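Local coordinates for glucose-resistance amylase regulator (PDB 4RK6), which regulates transcription as a LacI-family regulator of the CcpA type, and binds glucose in its periplasmic-binding-protein-like sugar-binding domain, at the interface of chains A and B. Sequence-based numbering; all coordinates share one arbitrary frame. Chains: chain A/B, Glucose-resistance amylase regulator.

The interface of chains A and B. Residues chain A 44-46, 61; chain B 42-44, 65.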
ATOM      1  N   LEU A  44       5.066  -1.836  18.548  1.00 25.45           N
ATOM      2  CA  LEU A  44       3.587  -1.940  18.548  1.00 30.42           C
ATOM      3  C   LEU A  44       3.063  -0.916  17.562  1.00 32.86           C
ATOM      4  O   LEU A  44       3.435   0.262  17.645  1.00 29.98           O
ATOM      5  CB  LEU A  44       3.017  -1.621  19.922  1.00 30.46           C
ATOM      6  CG  LEU A  44       2.734  -2.757  20.901  1.00 88.00           C
ATOM      7  CD1 LEU A  44       3.862  -3.779  20.939  1.00139.43           C
ATOM      8  CD2 LEU A  44       2.469  -2.157  22.277  1.00 64.48           C
ATOM      9  N   ILE A  45       2.200  -1.337  16.646  1.00 23.17           N
ATOM     10  CA  ILE A  45       1.601  -0.431  15.688  1.00 26.48           C
ATOM     11  C   ILE A  45       0.110  -0.280  16.019  1.00 26.78           C
ATOM     12  O   ILE A  45      -0.596  -1.269  16.244  1.00 28.11           O
ATOM     13  CB  ILE A  45       1.760  -0.949  14.250  1.00 32.28           C
ATOM     14  CG1 ILE A  45       3.226  -1.254  13.922  1.00 46.06           C
ATOM     15  CG2 ILE A  45       1.153   0.022  13.260  1.00 30.86           C
ATOM     16  CD1 ILE A  45       4.128  -0.045  13.887  1.00 69.31           C
ATOM     17  N   THR A  46      -0.348   0.968  16.061  1.00 31.66           N
ATOM     18  CA  THR A  46      -1.723   1.275  16.381  1.00 34.05           C
ATOM     19  C   THR A  46      -2.205   2.274  15.328  1.00 31.60           C
ATOM     20  O   THR A  46      -1.420   3.054  14.793  1.00 32.40           O
ATOM     21  CB  THR A  46      -1.865   1.862  17.817  1.00 33.31           C
ATOM     22  OG1 THR A  46      -1.143   3.098  17.910  1.00 45.04           O
ATOM     23  CG2 THR A  46      -1.356   0.890  18.867  1.00 61.53           C
ATOM     24  N   THR A  61      -4.080   2.277  25.564  1.00 53.40           N
ATOM     25  CA  THR A  61      -3.335   1.112  25.040  1.00 38.06           C
ATOM     26  C   THR A  61      -1.818   1.376  25.012  1.00 51.43           C
ATOM     27  O   THR A  61      -1.012   0.489  25.268  1.00 50.21           O
ATOM     28  CB  THR A  61      -3.825   0.771  23.608  1.00 56.24           C
ATOM     29  OG1 THR A  61      -5.176   0.300  23.670  1.00 51.05           O
ATOM     30  CG2 THR A  61      -2.951  -0.286  22.928  1.00 51.12           C
TER
ATOM     31  N   GLU B  42      -9.362  -2.820  21.493  1.00 36.80           N
ATOM     32  CA  GLU B  42      -8.351  -2.123  20.721  1.00 40.74           C
ATOM     33  C   GLU B  42      -7.532  -3.120  19.922  1.00 40.08           C
ATOM     34  O   GLU B  42      -7.462  -4.281  20.277  1.00 35.38           O
ATOM     35  CB  GLU B  42      -7.463  -1.275  21.632  1.00 49.87           C
ATOM     36  CG  GLU B  42      -7.886   0.189  21.656  1.00 87.64           C
ATOM     37  CD  GLU B  42      -7.910   0.807  20.264  1.00153.50           C
ATOM     38  OE1 GLU B  42      -8.900   1.499  19.937  1.00 98.21           O
ATOM     39  OE2 GLU B  42      -6.952   0.579  19.487  1.00 61.88           O
ATOM     40  N   LEU B  43      -6.935  -2.646  18.837  1.00 29.56           N
ATOM     41  CA  LEU B  43      -6.205  -3.496  17.890  1.00 28.74           C
ATOM     42  C   LEU B  43      -4.704  -3.196  17.946  1.00 38.80           C
ATOM     43  O   LEU B  43      -4.307  -2.051  17.869  1.00 31.16           O
ATOM     44  CB  LEU B  43      -6.745  -3.246  16.493  1.00 40.18           C
ATOM     45  CG  LEU B  43      -6.220  -4.072  15.334  1.00 48.65           C
ATOM     46  CD1 LEU B  43      -6.408  -5.557  15.622  1.00 42.34           C
ATOM     47  CD2 LEU B  43      -6.934  -3.645  14.058  1.00 56.68           C
ATOM     48  N   LEU B  44      -3.879  -4.227  18.104  1.00 28.33           N
ATOM     49  CA  LEU B  44      -2.425  -4.081  18.059  1.00 29.19           C
ATOM     50  C   LEU B  44      -1.956  -4.778  16.809  1.00 41.96           C
ATOM     51  O   LEU B  44      -2.332  -5.923  16.571  1.00 34.29           O
ATOM     52  CB  LEU B  44      -1.754  -4.764  19.244  1.00 32.27           C
ATOM     53  CG  LEU B  44      -1.851  -4.147  20.633  1.00 78.38           C
ATOM     54  CD1 LEU B  44      -1.162  -5.076  21.619  1.00 63.75           C
ATOM     55  CD2 LEU B  44      -1.231  -2.759  20.662  1.00110.44           C
ATOM     56  N   ARG B  65       1.125  -8.318  26.164  1.00 52.91           N
ATOM     57  CA  ARG B  65       0.010  -7.364  26.108  1.00 57.13           C
ATOM     58  C   ARG B  65      -1.318  -8.108  26.359  1.00 85.93           C
ATOM     59  O   ARG B  65      -2.400  -7.577  26.094  1.00 58.99           O
ATOM     60  CB  ARG B  65      -0.012  -6.588  24.772  1.00 51.33           C
ATOM     61  CG  ARG B  65       1.350  -6.126  24.235  1.00 42.95           C
ATOM     62  CD  ARG B  65       2.246  -5.383  25.236  1.00 88.61           C
ATOM     63  NE  ARG B  65       3.640  -5.832  25.205  1.00 52.97           N
ATOM     64  CZ  ARG B  65       4.616  -5.361  25.984  1.00114.45           C
ATOM     65  NH1 ARG B  65       4.386  -4.395  26.870  1.00 58.64           N
ATOM     66  NH2 ARG B  65       5.841  -5.862  25.870  1.00146.97           N
TER
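A:Thr61, A:Leu44 and A:Thr46 converge on one methyl group of B:Leu44, and this shared target illustrates how a hydrophobic knob can serve as one part of a homodimer seam. The knob is the CD2 branch. B:Leu44 CD2 lies 3.8 Å from A:Thr61 CG2, where the two side chains run past each other in opposite directions. The poorly ordered A:Leu44, whose position is less certain, crosses the other leucine at a slant, its CG 4.0 Å from B:Leu44 CD2. On a further side A:Thr46 lies alongside, pointing the same way, with its methyl CG2 4.1 Å from B:Leu44 CD2. In B:Leu44 the CG lies opposite the carbonyl carbon (chi1 -73°); chi2 of 177° sends CD1 on in the extended direction and turns CD2, the other branch, toward chain A. A:Thr61 has CG2 anti to its backbone N (chi1 -67° for OG1); the methyl thus faces the leucine while the hydroxyl OG1 turns to B:Glu42, 3.4 Å from CG of its aliphatic stem.

Packing is looser around this core. B:Glu42, itself poorly ordered, bends back so that its carboxylate OE2 accepts a hydrogen bond of 3.3 Å from B:Leu43 N, which approaches from above the carboxylate plane. B:Arg65 barely touches the partner, its CD 4.4 Å from A:Leu44 CD2. The patch recurs across the two-fold axis with A:Leu44 in the corresponding place. Strand 42-48 of each chain and helix 52-64 thus contribute to a seam that probably helps hold the regulator's N-terminal subdomains together as a dimer, the form in which LacI-family proteins bind operator DNA.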